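Local coordinates for catalase (Bacillus pumilus, PDB 4QOR), which catalyses the disproportionation of hydrogen peroxide to water and dioxygen at a haem buried in each subunit of a tetramer, at residues S96-P101 / L108-G113; L132-I137 / L178-S183. All blocks are in the same frame, centred on the assembly; numbering follows the deposited sequence.

Contact 1. Residues S96-P101 / L108-G113. With 2CH (2-chlorophenol), chain G; HEM (protoporphyrin IX containing Fe), chain E.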
loop_
_atom_site.group_PDB
_atom_site.type_symbol
_atom_site.label_atom_id
_atom_site.label_comp_id
_atom_site.label_asym_id
_atom_site.label_seq_id
_atom_site.Cartn_x
_atom_site.Cartn_y
_atom_site.Cartn_z
ATOM N N SER A 96 24.512 2.141 -10.209
ATOM C CA SER A 96 23.936 0.877 -9.708
ATOM C C SER A 96 24.538 -0.312 -10.428
ATOM O O SER A 96 25.108 -0.174 -11.510
ATOM C CB SER A 96 22.402 0.904 -9.879
ATOM O OG SER A 96 22.003 1.175 -11.215
ATOM N N THR A 97 24.387 -1.503 -9.847
ATOM C CA THR A 97 24.307 -2.771 -10.585
ATOM C C THR A 97 22.894 -3.059 -11.083
ATOM O O THR A 97 22.067 -2.123 -11.120
ATOM C CB THR A 97 24.825 -3.940 -9.716
ATOM O OG1 THR A 97 23.989 -4.137 -8.586
ATOM C CG2 THR A 97 26.263 -3.644 -9.218
ATOM N N VAL A 98 22.590 -4.285 -11.509
ATOM C CA VAL A 98 21.313 -4.528 -12.149
ATOM C C VAL A 98 20.474 -5.595 -11.482
ATOM O O VAL A 98 19.323 -5.345 -11.115
ATOM C CB VAL A 98 21.463 -4.864 -13.640
ATOM C CG1 VAL A 98 20.106 -5.187 -14.284
ATOM C CG2 VAL A 98 22.127 -3.715 -14.391
ATOM N N ILE A 99 21.008 -6.797 -11.385
ATOM C CA ILE A 99 20.234 -7.980 -11.190
ATOM C C ILE A 99 19.957 -8.299 -9.680
ATOM O O ILE A 99 18.839 -8.584 -9.340
ATOM C CB ILE A 99 20.892 -9.190 -11.880
ATOM C CG1 ILE A 99 20.765 -9.004 -13.409
ATOM C CG2 ILE A 99 20.211 -10.493 -11.479
ATOM C CD1 ILE A 99 19.329 -9.000 -13.928
ATOM N N HIS A 100 20.981 -8.277 -8.830
ATOM C CA HIS A 100 20.830 -8.768 -7.492
ATOM C C HIS A 100 20.266 -7.715 -6.558
ATOM O O HIS A 100 20.217 -6.541 -6.908
ATOM C CB HIS A 100 22.144 -9.356 -6.971
ATOM C CG HIS A 100 22.556 -10.580 -7.722
ATOM N ND1 HIS A 100 22.183 -11.858 -7.357
ATOM C CD2 HIS A 100 23.261 -10.708 -8.869
ATOM C CE1 HIS A 100 22.692 -12.727 -8.206
ATOM N NE2 HIS A 100 23.325 -12.051 -9.150
ATOM N N PRO A 101 19.797 -8.152 -5.354
ATOM C CA PRO A 101 18.997 -7.187 -4.562
ATOM C C PRO A 101 19.885 -6.119 -3.913
ATOM O O PRO A 101 21.114 -6.106 -4.099
ATOM C CB PRO A 101 18.291 -8.079 -3.517
ATOM C CG PRO A 101 18.235 -9.455 -4.146
ATOM C CD PRO A 101 19.535 -9.542 -4.928
ATOM N N LEU A 108 30.122 -8.156 -8.760
ATOM C CA LEU A 108 29.504 -9.051 -9.698
ATOM C C LEU A 108 29.534 -8.497 -11.124
ATOM O O LEU A 108 29.555 -7.273 -11.333
ATOM C CB LEU A 108 28.073 -9.326 -9.308
ATOM C CG LEU A 108 27.854 -9.725 -7.825
ATOM C CD1 LEU A 108 26.385 -9.993 -7.590
ATOM C CD2 LEU A 108 28.699 -10.952 -7.456
ATOM N N ARG A 109 29.475 -9.404 -12.098
ATOM C CA ARG A 109 29.279 -9.011 -13.503
ATOM C C ARG A 109 27.856 -8.461 -13.739
ATOM O O ARG A 109 26.887 -9.039 -13.273
ATOM C CB ARG A 109 29.541 -10.224 -14.407
ATOM C CG ARG A 109 29.507 -9.923 -15.897
ATOM C CD ARG A 109 30.011 -11.094 -16.736
ATOM N NE ARG A 109 31.321 -11.591 -16.291
ATOM C CZ ARG A 109 32.487 -11.003 -16.526
ATOM N NH1 ARG A 109 32.579 -9.927 -17.305
ATOM N NH2 ARG A 109 33.587 -11.531 -16.043
ATOM N N ASP A 110 27.757 -7.376 -14.489
ATOM C CA ASP A 110 26.485 -6.708 -14.753
ATOM C C ASP A 110 26.845 -5.458 -15.503
ATOM O O ASP A 110 27.854 -4.843 -15.191
ATOM C CB ASP A 110 25.783 -6.306 -13.415
ATOM C CG ASP A 110 24.461 -7.039 -13.156
ATOM O OD1 ASP A 110 23.953 -7.828 -14.003
ATOM O OD2 ASP A 110 23.927 -6.848 -12.005
ATOM N N PRO A 111 25.962 -4.996 -16.403
ATOM C CA PRO A 111 25.955 -3.553 -16.680
ATOM C C PRO A 111 25.858 -2.735 -15.412
ATOM O O PRO A 111 25.332 -3.201 -14.413
ATOM C CB PRO A 111 24.693 -3.337 -17.509
ATOM C CG PRO A 111 24.300 -4.700 -17.966
ATOM C CD PRO A 111 24.732 -5.633 -16.876
ATOM N N ARG A 112 26.317 -1.503 -15.493
ATOM C CA ARG A 112 26.086 -0.570 -14.451
ATOM C C ARG A 112 25.160 0.543 -14.901
ATOM O O ARG A 112 25.308 1.077 -15.985
ATOM C CB ARG A 112 27.421 0.026 -13.997
ATOM C CG ARG A 112 28.033 -0.637 -12.770
ATOM C CD ARG A 112 28.304 -2.111 -12.996
ATOM N NE ARG A 112 28.953 -2.720 -11.851
ATOM C CZ ARG A 112 29.230 -4.018 -11.726
ATOM N NH1 ARG A 112 28.912 -4.869 -12.674
ATOM N NH2 ARG A 112 29.803 -4.467 -10.608
ATOM N N GLY A 113 24.209 0.883 -14.040
ATOM C CA GLY A 113 23.368 2.003 -14.267
ATOM C C GLY A 113 24.049 3.312 -14.068
ATOM O O GLY A 113 24.954 3.427 -13.261
HETATM C C1 2CH G . 24.217 -10.597 -17.292
HETATM C C2 2CH G . 24.538 -10.159 -16.026
HETATM C C3 2CH G . 25.441 -10.935 -15.319
HETATM C C4 2CH G . 26.009 -12.114 -15.826
HETATM C C5 2CH G . 25.708 -12.570 -17.095
HETATM C C6 2CH G . 24.816 -11.825 -17.826
HETATM O O 2CH G . 23.369 -9.959 -18.132
HETATM CL CL8 2CH G . 24.231 -12.223 -19.480
HETATM C CHA HEM E . 16.040 0.832 -13.262
HETATM C CHB HEM E . 12.749 -0.971 -16.371
HETATM C CHC HEM E . 16.204 -0.988 -19.872
HETATM C CHD HEM E . 18.983 1.774 -17.024
HETATM C C1A HEM E . 14.888 0.304 -13.793
HETATM C C2A HEM E . 13.687 0.129 -13.052
HETATM C C3A HEM E . 12.777 -0.369 -13.939
HETATM C C4A HEM E . 13.376 -0.485 -15.226
HETATM C CMA HEM E . 11.350 -0.711 -13.650
HETATM C CAA HEM E . 13.459 0.450 -11.588
HETATM C CBA HEM E . 13.369 1.980 -11.487
HETATM C CGA HEM E . 12.901 2.557 -10.164
HETATM O O1A HEM E . 12.974 3.811 -9.895
HETATM O O2A HEM E . 12.400 1.779 -9.343
HETATM C C1B HEM E . 13.424 -1.137 -17.612
HETATM C C2B HEM E . 12.829 -1.707 -18.795
HETATM C C3B HEM E . 13.801 -1.721 -19.747
HETATM C C4B HEM E . 15.012 -1.146 -19.145
HETATM C CMB HEM E . 11.443 -2.233 -19.046
HETATM C CAB HEM E . 13.671 -2.183 -21.125
HETATM C CBB HEM E . 12.460 -2.466 -21.558
HETATM C C1C HEM E . 17.231 -0.215 -19.390
HETATM C C2C HEM E . 18.125 0.444 -20.223
HETATM C C3C HEM E . 18.926 1.240 -19.424
HETATM C C4C HEM E . 18.480 1.089 -18.096
HETATM C CMC HEM E . 18.172 0.241 -21.721
HETATM C CAC HEM E . 19.979 2.146 -19.844
HETATM C CBC HEM E . 20.028 2.494 -21.114
HETATM C C1D HEM E . 18.351 1.703 -15.780
HETATM C C2D HEM E . 18.965 2.351 -14.622
HETATM C C3D HEM E . 18.170 2.073 -13.579
HETATM C C4D HEM E . 17.071 1.254 -14.098
HETATM C CMD HEM E . 20.246 3.154 -14.665
HETATM C CAD HEM E . 18.380 2.533 -12.171
HETATM C CBD HEM E . 17.764 3.938 -12.079
HETATM C CGD HEM E . 17.843 4.368 -10.651
HETATM O O1D HEM E . 18.927 4.870 -10.312
HETATM O O2D HEM E . 16.872 4.199 -9.835
HETATM N NA HEM E . 14.672 -0.069 -15.130
HETATM N NB HEM E . 14.716 -0.822 -17.896
HETATM N NC HEM E . 17.406 0.241 -18.143
HETATM N ND HEM E . 17.238 1.060 -15.423
HETATM FE FE HEM E . 16.075 0.127 -16.567
HETATM O O HOH W 1 23.849 -7.704 -9.376
#
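The methyl CG2 of Thr97 lies over one face of the Arg112 guanidinium, 3.9 Å from NE and offset toward the rim, while the edge of that group is turned to backbone carbonyls. The two segments are the limbs of the long connection between strands 88-96 and 113-120 of the catalase beta-barrel. NH1 and NH2 of Arg112 both grip Leu108 O nearly in plane, and NH1 also donates to Asp110 O at 2.7 Å. A bend at chi2 (60°) in the Arg112 chain, followed by an extended end, carries the guanidinium back beside its own loop. The His100 ring has Ile99 CG2 over one face and a water at its edge, in plane; Leu108 CD1 comes in obliquely, 3.5 Å from CD2, and Phe240 of the second subunit meets the ring edge-to-face.

At the root of the loop Ser96 and Gly113 are an antiparallel hydrogen-bonded pair; the bond from Gly113 N to Ser96 O measures 2.9 Å, its return is weak, and Ser96 OG turns to His57.

The Asp110 carboxylate fastens the two limbs. From one side of its plane, Val98 N (2.9 Å) and Ile99 N (3.0 Å) both reach OD2, the latter more straight, at 166°. OD1 lies 3.1 Å from C2 of 2-chlorophenol, consistent with the aspartate found in the main access channel of haem catalases. A water completes the grip, accepting from His100 N and donating to Asp110 OD2 at 2.8 Å.

Contact 2. Residues L132-I137 / L178-S183. With 2CH (2-chlorophenol), chain G; HEM (protoporphyrin IX containing Fe), chain E.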
loop_
_atom_site.group_PDB
_atom_site.type_symbol
_atom_site.label_atom_id
_atom_site.label_comp_id
_atom_site.label_asym_id
_atom_site.label_seq_id
_atom_site.Cartn_x
_atom_site.Cartn_y
_atom_site.Cartn_z
ATOM N N LEU A 132 27.549 0.457 -20.463
ATOM C CA LEU A 132 27.657 -0.132 -21.800
ATOM C C LEU A 132 26.650 0.509 -22.776
ATOM O O LEU A 132 25.546 0.864 -22.394
ATOM C CB LEU A 132 27.433 -1.633 -21.758
ATOM C CG LEU A 132 28.297 -2.390 -20.747
ATOM C CD1 LEU A 132 27.963 -3.870 -20.808
ATOM C CD2 LEU A 132 29.774 -2.207 -21.004
ATOM N N PRO A 133 27.042 0.656 -24.058
ATOM C CA PRO A 133 26.295 1.536 -24.952
ATOM C C PRO A 133 25.143 0.867 -25.726
ATOM O O PRO A 133 24.456 1.565 -26.523
ATOM C CB PRO A 133 27.405 2.073 -25.909
ATOM C CG PRO A 133 28.298 0.926 -26.024
ATOM C CD PRO A 133 28.341 0.296 -24.634
ATOM N N ILE A 134 24.922 -0.430 -25.521
ATOM C CA ILE A 134 23.875 -1.171 -26.247
ATOM C C ILE A 134 23.082 -1.997 -25.251
ATOM O O ILE A 134 23.378 -1.984 -24.068
ATOM C CB ILE A 134 24.456 -2.082 -27.319
ATOM C CG1 ILE A 134 25.553 -2.974 -26.765
ATOM C CG2 ILE A 134 25.077 -1.245 -28.432
ATOM C CD1 ILE A 134 26.006 -4.049 -27.730
ATOM N N PHE A 135 22.132 -2.767 -25.733
ATOM C CA PHE A 135 21.367 -3.608 -24.856
ATOM C C PHE A 135 21.151 -4.964 -25.485
ATOM O O PHE A 135 21.518 -5.186 -26.640
ATOM C CB PHE A 135 20.025 -2.939 -24.508
ATOM C CG PHE A 135 19.497 -3.284 -23.153
ATOM C CD1 PHE A 135 20.178 -2.870 -22.013
ATOM C CD2 PHE A 135 18.320 -3.970 -23.012
ATOM C CE1 PHE A 135 19.694 -3.147 -20.764
ATOM C CE2 PHE A 135 17.804 -4.247 -21.738
ATOM C CZ PHE A 135 18.530 -3.886 -20.624
ATOM N N PHE A 136 20.632 -5.882 -24.670
ATOM C CA PHE A 136 20.517 -7.313 -24.993
ATOM C C PHE A 136 19.325 -7.555 -25.927
ATOM O O PHE A 136 19.298 -8.532 -26.664
ATOM C CB PHE A 136 20.164 -8.149 -23.757
ATOM C CG PHE A 136 21.095 -8.021 -22.598
ATOM C CD1 PHE A 136 20.894 -7.031 -21.640
ATOM C CD2 PHE A 136 22.098 -8.941 -22.420
ATOM C CE1 PHE A 136 21.719 -6.915 -20.531
ATOM C CE2 PHE A 136 22.945 -8.843 -21.329
ATOM C CZ PHE A 136 22.750 -7.835 -20.370
ATOM N N ILE A 137 18.338 -6.669 -25.868
ATOM C CA ILE A 137 17.063 -6.854 -26.561
ATOM C C ILE A 137 16.689 -5.506 -27.154
ATOM O O ILE A 137 17.332 -4.528 -26.852
ATOM C CB ILE A 137 15.952 -7.353 -25.619
ATOM C CG1 ILE A 137 15.829 -6.480 -24.334
ATOM C CG2 ILE A 137 16.171 -8.822 -25.225
ATOM C CD1 ILE A 137 14.561 -6.705 -23.528
ATOM N N LEU A 178 26.393 -9.223 -25.254
ATOM C CA LEU A 178 27.208 -10.228 -24.551
ATOM C C LEU A 178 28.704 -10.134 -24.872
ATOM O O LEU A 178 29.568 -10.311 -24.010
ATOM C CB LEU A 178 26.682 -11.609 -24.863
ATOM C CG LEU A 178 25.215 -11.795 -24.429
ATOM C CD1 LEU A 178 24.653 -13.056 -25.008
ATOM C CD2 LEU A 178 25.080 -11.868 -22.918
ATOM N N THR A 179 29.017 -9.756 -26.109
ATOM C CA THR A 179 30.377 -9.520 -26.514
ATOM C C THR A 179 31.038 -8.331 -25.770
ATOM O O THR A 179 32.270 -8.306 -25.625
ATOM C CB THR A 179 30.423 -9.305 -28.037
ATOM O OG1 THR A 179 29.819 -10.456 -28.664
ATOM C CG2 THR A 179 31.844 -9.135 -28.514
ATOM N N TRP A 180 30.239 -7.362 -25.307
ATOM C CA TRP A 180 30.748 -6.327 -24.421
ATOM C C TRP A 180 30.788 -6.783 -22.962
ATOM O O TRP A 180 31.760 -6.526 -22.241
ATOM C CB TRP A 180 29.872 -5.056 -24.488
ATOM C CG TRP A 180 29.991 -4.201 -25.685
ATOM C CD1 TRP A 180 29.502 -4.465 -26.918
ATOM C CD2 TRP A 180 30.581 -2.883 -25.762
ATOM N NE1 TRP A 180 29.762 -3.426 -27.753
ATOM C CE2 TRP A 180 30.444 -2.454 -27.072
ATOM C CE3 TRP A 180 31.244 -2.071 -24.867
ATOM C CZ2 TRP A 180 30.938 -1.233 -27.513
ATOM C CZ3 TRP A 180 31.725 -0.858 -25.298
ATOM C CH2 TRP A 180 31.592 -0.461 -26.609
ATOM N N LEU A 181 29.696 -7.381 -22.514
ATOM C CA LEU A 181 29.499 -7.671 -21.072
ATOM C C LEU A 181 30.474 -8.738 -20.554
ATOM O O LEU A 181 30.801 -8.756 -19.374
ATOM C CB LEU A 181 28.075 -8.133 -20.832
ATOM C CG LEU A 181 27.653 -8.457 -19.394
ATOM C CD1 LEU A 181 27.633 -7.232 -18.516
ATOM C CD2 LEU A 181 26.307 -9.142 -19.410
ATOM N N PHE A 182 30.938 -9.621 -21.446
ATOM C CA PHE A 182 31.878 -10.619 -21.066
ATOM C C PHE A 182 33.324 -10.240 -21.330
ATOM O O PHE A 182 34.249 -11.045 -21.041
ATOM C CB PHE A 182 31.466 -11.963 -21.666
ATOM C CG PHE A 182 30.402 -12.644 -20.863
ATOM C CD1 PHE A 182 30.748 -13.357 -19.732
ATOM C CD2 PHE A 182 29.081 -12.492 -21.178
ATOM C CE1 PHE A 182 29.772 -13.932 -18.944
ATOM C CE2 PHE A 182 28.097 -13.072 -20.399
ATOM C CZ PHE A 182 28.445 -13.815 -19.296
ATOM N N SER A 183 33.561 -9.014 -21.777
ATOM C CA SER A 183 34.892 -8.430 -21.603
ATOM C C SER A 183 35.039 -8.121 -20.137
ATOM O O SER A 183 34.115 -8.350 -19.369
ATOM C CB SER A 183 35.066 -7.174 -22.436
ATOM O OG SER A 183 34.418 -6.040 -21.872
HETATM C C1 2CH G . 24.217 -10.597 -17.292
HETATM C C2 2CH G . 24.538 -10.159 -16.026
HETATM C C3 2CH G . 25.441 -10.935 -15.319
HETATM C C4 2CH G . 26.009 -12.114 -15.826
HETATM C C5 2CH G . 25.708 -12.570 -17.095
HETATM C C6 2CH G . 24.816 -11.825 -17.826
HETATM O O 2CH G . 23.369 -9.959 -18.132
HETATM CL CL8 2CH G . 24.231 -12.223 -19.480
HETATM C CHA HEM E . 16.040 0.832 -13.262
HETATM C CHB HEM E . 12.749 -0.971 -16.371
HETATM C CHC HEM E . 16.204 -0.988 -19.872
HETATM C CHD HEM E . 18.983 1.774 -17.024
HETATM C C1A HEM E . 14.888 0.304 -13.793
HETATM C C2A HEM E . 13.687 0.129 -13.052
HETATM C C3A HEM E . 12.777 -0.369 -13.939
HETATM C C4A HEM E . 13.376 -0.485 -15.226
HETATM C CMA HEM E . 11.350 -0.711 -13.650
HETATM C CAA HEM E . 13.459 0.450 -11.588
HETATM C CBA HEM E . 13.369 1.980 -11.487
HETATM C CGA HEM E . 12.901 2.557 -10.164
HETATM O O1A HEM E . 12.974 3.811 -9.895
HETATM O O2A HEM E . 12.400 1.779 -9.343
HETATM C C1B HEM E . 13.424 -1.137 -17.612
HETATM C C2B HEM E . 12.829 -1.707 -18.795
HETATM C C3B HEM E . 13.801 -1.721 -19.747
HETATM C C4B HEM E . 15.012 -1.146 -19.145
HETATM C CMB HEM E . 11.443 -2.233 -19.046
HETATM C CAB HEM E . 13.671 -2.183 -21.125
HETATM C CBB HEM E . 12.460 -2.466 -21.558
HETATM C C1C HEM E . 17.231 -0.215 -19.390
HETATM C C2C HEM E . 18.125 0.444 -20.223
HETATM C C3C HEM E . 18.926 1.240 -19.424
HETATM C C4C HEM E . 18.480 1.089 -18.096
HETATM C CMC HEM E . 18.172 0.241 -21.721
HETATM C CAC HEM E . 19.979 2.146 -19.844
HETATM C CBC HEM E . 20.028 2.494 -21.114
HETATM C C1D HEM E . 18.351 1.703 -15.780
HETATM C C2D HEM E . 18.965 2.351 -14.622
HETATM C C3D HEM E . 18.170 2.073 -13.579
HETATM C C4D HEM E . 17.071 1.254 -14.098
HETATM C CMD HEM E . 20.246 3.154 -14.665
HETATM C CAD HEM E . 18.380 2.533 -12.171
HETATM C CBD HEM E . 17.764 3.938 -12.079
HETATM C CGD HEM E . 17.843 4.368 -10.651
HETATM O O1D HEM E . 18.927 4.870 -10.312
HETATM O O2D HEM E . 16.872 4.199 -9.835
HETATM N NA HEM E . 14.672 -0.069 -15.130
HETATM N NB HEM E . 14.716 -0.822 -17.896
HETATM N NC HEM E . 17.406 0.241 -18.143
HETATM N ND HEM E . 17.238 1.060 -15.423
HETATM FE FE HEM E . 16.075 0.127 -16.567
#
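Leu132 to Phe136, an irregular segment, passes the end of helix 175-181 in the opposite chain sense, with the CA atoms of Phe136 and Leu178 7.3 Å apart. Pro133 sets its CG-CD edge on one face of the Trp180 indole: CD sits 3.7 Å from the centroid of the six-membered ring, 14° off the normal, a CH-pi contact. At the pyrrole end Ile134 CD1 comes within 3.6 Å of Trp180 CD1, and Leu132 CD2 approaches CE3 obliquely. Lys428 adds a cation-pi contact to the indole.

Cut back to an alanine, Trp180 would probably leave Pro133 and Ile134 without the surface they pack on and open a gap beside the helix end.

Phe135 is sandwiched between the haem methyl CMC and Phe136 CD1. Phe136 turns its ring edge to two leucines, CE2 lying 3.9 Å from Leu181 CD2 and 4.0 Å from Leu178 CD2. Leu181, with CG anti to the backbone N (chi1 -179°), sends CD1 to Leu132 CD1 and CD2 to the ligand. Leu178 CD2, 3.6 Å from the chlorine CL8, and Phe182 CZ, 3.7 Å from C5, join Phe136 and Leu181 in lining the 2-chlorophenol site, consistent with the hydrophobic access channel of haem catalases.

Contacts 1 and 2 follow one another along the chain, have centres about 13 Å apart and both touch 2-chlorophenol. Contact 1 supplies a polar side, with Arg109 O 3.1 Å from ligand C3, and contact 2 the apolar one, with Leu181 CD2 3.3 Å from ligand C1. They are joined directly: Arg109 NH1 probably hydrogen-bonds to Leu181 O at 3.0 Å, and Leu181 CD1 packs on Pro111 N at 3.5 Å. Both also reach the haem, through Gly113 CA, 3.4 Å from methyl CMD, and Phe135 CD1, 3.7 Å from CMC. The hydroxyl oxygen of the phenol remains well away from the haem iron, so the phenol is not on the metal and probably occupies the access channel.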